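PDB 3WJ9: eukaryotic translation initiation factor 2A from Schizosaccharomyces pombe, which probably directs the binding of methionyl-tRNAi to 40S ribosomal subunits during the early steps of protein synthesis on a small number of specific mRNAs. Local coordinates for residues Q131-A140 with F171-H179. Sequence-based numbering, arbitrary orientation.
Sequences QYTCDESLAA and FALSPGQNH
Hydrogen bonds between the Gln131 side chain and the backbone of 171-173 join one end of the two segments. With CG beside the backbone N (chi1 -54°) and the chain extended beyond it, the amide spans the gap: Gln131 OE1 accepts from Leu173 N at 2.8 Å, the donor lying in the carbonyl plane, while Gln131 NE2 gives a longer bond of 3.3 Å to Phe171 O, arriving above that carbonyl's plane. The same amide stacks nearly parallel on one face of the Phe171 ring, the planes 11° apart and NE2 displaced toward the rim, so two bonds and a stack fix its rotation. Shortening this residue to an alanine would probably leave Leu173 N and Phe171 O without these partners and the ring without its stacked amide.

Apolar packing continues alongside, where Ala140 CB touches Phe171 CE2 at 3.6 Å and also meets Leu173 CD1. Both segments belong to a beta-propeller domain of the WD-repeat eIF2A family: strands 131-132 and 170-173 are the first strands of consecutive four-stranded antiparallel blades, and the contact joins these blades through their first strands, the loops that follow and, on the first blade, the start of strand 138-143. Within their own blade, Phe171 and Leu173 pack against Val183 and Val181 of strand 180-185.

At the loops, His179 NE2 donates to Asp135 OD2, which sits at the ring edge with its carboxylate turned 85° from the imidazole. Within 131-140, Asp135 OD1 accepts from Thr133 OG1 and, closing an Asx turn, from Ser137 N, the two donors coming from opposite faces of the carboxylate and steadying it at the edge of the imidazole. Thr133 CG2 makes a CH-pi contact over one face of the His179 ring, 4.0 Å from its centroid.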
loop_
_atom_site.group_PDB
_atom_site.type_symbol
_atom_site.label_atom_id
_atom_site.label_comp_id
_atom_site.label_asym_id
_atom_site.label_seq_id
_atom_site.Cartn_x
_atom_site.Cartn_y
_atom_site.Cartn_z
ATOM N N GLN A 131 -8.819 7.331 4.573
ATOM C CA GLN A 131 -9.010 5.902 4.381
ATOM C C GLN A 131 -10.441 5.684 3.916
ATOM O O GLN A 131 -11.295 6.549 4.104
ATOM C CB GLN A 131 -8.724 5.123 5.665
ATOM C CG GLN A 131 -7.354 5.401 6.261
ATOM C CD GLN A 131 -7.021 4.478 7.414
ATOM O OE1 GLN A 131 -7.619 3.413 7.566
ATOM N NE2 GLN A 131 -6.069 4.889 8.243
ATOM N N TYR A 132 -10.700 4.540 3.297
ATOM C CA TYR A 132 -12.027 4.261 2.769
ATOM C C TYR A 132 -12.489 2.854 3.104
ATOM O O TYR A 132 -11.684 1.983 3.433
ATOM C CB TYR A 132 -12.056 4.443 1.250
ATOM C CG TYR A 132 -11.911 5.868 0.761
ATOM C CD1 TYR A 132 -10.671 6.495 0.731
ATOM C CD2 TYR A 132 -13.016 6.579 0.315
ATOM C CE1 TYR A 132 -10.540 7.795 0.281
ATOM C CE2 TYR A 132 -12.893 7.880 -0.138
ATOM C CZ TYR A 132 -11.654 8.483 -0.153
ATOM O OH TYR A 132 -11.527 9.777 -0.602
ATOM N N THR A 133 -13.796 2.643 3.016
ATOM C CA THR A 133 -14.361 1.304 3.046
ATOM C C THR A 133 -14.256 0.731 1.638
ATOM O O THR A 133 -14.023 1.474 0.687
ATOM C CB THR A 133 -15.822 1.309 3.522
ATOM O OG1 THR A 133 -16.601 2.158 2.669
ATOM C CG2 THR A 133 -15.908 1.829 4.946
ATOM N N CYS A 134 -14.414 -0.580 1.499
ATOM C CA CYS A 134 -14.271 -1.219 0.192
ATOM C C CYS A 134 -15.391 -0.839 -0.771
ATOM O O CYS A 134 -15.181 -0.791 -1.984
ATOM C CB CYS A 134 -14.211 -2.740 0.342
ATOM S SG CYS A 134 -12.572 -3.363 0.762
ATOM N N ASP A 135 -16.577 -0.567 -0.237
ATOM C CA ASP A 135 -17.689 -0.121 -1.071
ATOM C C ASP A 135 -17.599 1.372 -1.365
ATOM O O ASP A 135 -18.463 1.928 -2.044
ATOM C CB ASP A 135 -19.036 -0.453 -0.416
ATOM C CG ASP A 135 -19.152 0.070 1.007
ATOM O OD1 ASP A 135 -18.551 1.116 1.331
ATOM O OD2 ASP A 135 -19.864 -0.571 1.806
ATOM N N GLU A 136 -16.556 2.007 -0.832
ATOM C CA GLU A 136 -16.277 3.418 -1.080
ATOM C C GLU A 136 -17.431 4.311 -0.620
ATOM O O GLU A 136 -17.699 5.349 -1.223
ATOM C CB GLU A 136 -15.996 3.644 -2.569
ATOM C CG GLU A 136 -15.081 4.811 -2.894
ATOM C CD GLU A 136 -14.916 4.987 -4.389
ATOM O OE1 GLU A 136 -15.942 5.182 -5.074
ATOM O OE2 GLU A 136 -13.776 4.913 -4.888
ATOM N N SER A 137 -18.112 3.904 0.447
ATOM C CA SER A 137 -19.244 4.668 0.960
ATOM C C SER A 137 -18.846 5.538 2.148
ATOM O O SER A 137 -19.504 6.536 2.440
ATOM C CB SER A 137 -20.388 3.731 1.363
ATOM O OG SER A 137 -19.962 2.786 2.329
ATOM N N LEU A 138 -17.765 5.166 2.826
ATOM C CA LEU A 138 -17.342 5.881 4.027
ATOM C C LEU A 138 -15.868 6.280 3.974
ATOM O O LEU A 138 -15.023 5.509 3.522
ATOM C CB LEU A 138 -17.609 5.029 5.272
ATOM C CG LEU A 138 -19.041 4.523 5.467
ATOM C CD1 LEU A 138 -19.141 3.633 6.696
ATOM C CD2 LEU A 138 -20.017 5.686 5.563
ATOM N N ALA A 139 -15.573 7.492 4.435
ATOM C CA ALA A 139 -14.202 7.991 4.485
ATOM C C ALA A 139 -13.820 8.326 5.922
ATOM O O ALA A 139 -14.692 8.496 6.771
ATOM C CB ALA A 139 -14.042 9.208 3.590
ATOM N N ALA A 140 -12.522 8.428 6.195
ATOM C CA ALA A 140 -12.065 8.625 7.567
ATOM C C ALA A 140 -10.862 9.557 7.680
ATOM O O ALA A 140 -9.824 9.337 7.054
ATOM C CB ALA A 140 -11.744 7.281 8.200
ATOM N N PHE A 171 -4.824 5.115 13.485
ATOM C CA PHE A 171 -5.969 4.223 13.288
ATOM C C PHE A 171 -5.871 3.476 11.953
ATOM O O PHE A 171 -5.026 3.802 11.123
ATOM C CB PHE A 171 -7.272 5.022 13.336
ATOM C CG PHE A 171 -7.569 5.755 12.061
ATOM C CD1 PHE A 171 -6.793 6.834 11.677
ATOM C CD2 PHE A 171 -8.616 5.366 11.243
ATOM C CE1 PHE A 171 -7.051 7.510 10.502
ATOM C CE2 PHE A 171 -8.881 6.042 10.067
ATOM C CZ PHE A 171 -8.097 7.116 9.696
ATOM N N ALA A 172 -6.739 2.486 11.750
ATOM C CA ALA A 172 -6.784 1.748 10.486
ATOM C C ALA A 172 -8.146 1.094 10.262
ATOM O O ALA A 172 -8.647 0.376 11.127
ATOM C CB ALA A 172 -5.683 0.695 10.444
ATOM N N LEU A 173 -8.734 1.339 9.094
ATOM C CA LEU A 173 -10.057 0.808 8.765
ATOM C C LEU A 173 -10.020 -0.679 8.419
ATOM O O LEU A 173 -8.948 -1.275 8.320
ATOM C CB LEU A 173 -10.666 1.590 7.598
ATOM C CG LEU A 173 -11.671 2.693 7.937
ATOM C CD1 LEU A 173 -11.126 3.598 9.024
ATOM C CD2 LEU A 173 -12.013 3.502 6.697
ATOM N N SER A 174 -11.199 -1.269 8.239
ATOM C CA SER A 174 -11.310 -2.668 7.836
ATOM C C SER A 174 -11.826 -2.782 6.403
ATOM O O SER A 174 -12.789 -2.111 6.031
ATOM C CB SER A 174 -12.230 -3.432 8.794
ATOM O OG SER A 174 -12.481 -4.748 8.331
ATOM N N PRO A 175 -11.181 -3.637 5.594
ATOM C CA PRO A 175 -11.571 -3.843 4.197
ATOM C C PRO A 175 -12.559 -4.993 4.023
ATOM O O PRO A 175 -12.695 -5.532 2.926
ATOM C CB PRO A 175 -10.237 -4.158 3.512
ATOM C CG PRO A 175 -9.326 -4.677 4.622
ATOM C CD PRO A 175 -10.016 -4.461 5.952
ATOM N N GLY A 176 -13.243 -5.365 5.099
ATOM C CA GLY A 176 -14.230 -6.424 5.035
ATOM C C GLY A 176 -15.503 -5.972 4.348
ATOM O O GLY A 176 -15.596 -4.836 3.885
ATOM N N GLN A 177 -16.484 -6.864 4.272
ATOM C CA GLN A 177 -17.785 -6.504 3.718
ATOM C C GLN A 177 -18.506 -5.562 4.672
ATOM O O GLN A 177 -19.012 -4.517 4.264
ATOM C CB GLN A 177 -18.635 -7.748 3.450
ATOM C CG GLN A 177 -18.284 -8.485 2.170
ATOM C CD GLN A 177 -19.378 -9.443 1.738
ATOM O OE1 GLN A 177 -20.329 -9.686 2.480
ATOM N NE2 GLN A 177 -19.249 -9.989 0.535
ATOM N N ASN A 178 -18.545 -5.939 5.946
ATOM C CA ASN A 178 -19.079 -5.067 6.981
ATOM C C ASN A 178 -17.981 -4.176 7.539
ATOM O O ASN A 178 -16.914 -4.650 7.924
ATOM C CB ASN A 178 -19.728 -5.881 8.097
ATOM C CG ASN A 178 -21.122 -6.345 7.736
ATOM O OD1 ASN A 178 -22.068 -5.557 7.725
ATOM N ND2 ASN A 178 -21.258 -7.631 7.432
ATOM N N HIS A 179 -18.256 -2.880 7.579
ATOM C CA HIS A 179 -17.240 -1.885 7.890
ATOM C C HIS A 179 -16.880 -1.867 9.373
ATOM O O HIS A 179 -17.755 -1.783 10.232
ATOM C CB HIS A 179 -17.722 -0.505 7.446
ATOM C CG HIS A 179 -18.497 -0.521 6.164
ATOM N ND1 HIS A 179 -19.657 0.202 5.988
ATOM C CD2 HIS A 179 -18.279 -1.171 4.997
ATOM C CE1 HIS A 179 -20.121 -0.003 4.769
ATOM N NE2 HIS A 179 -19.303 -0.834 4.146
#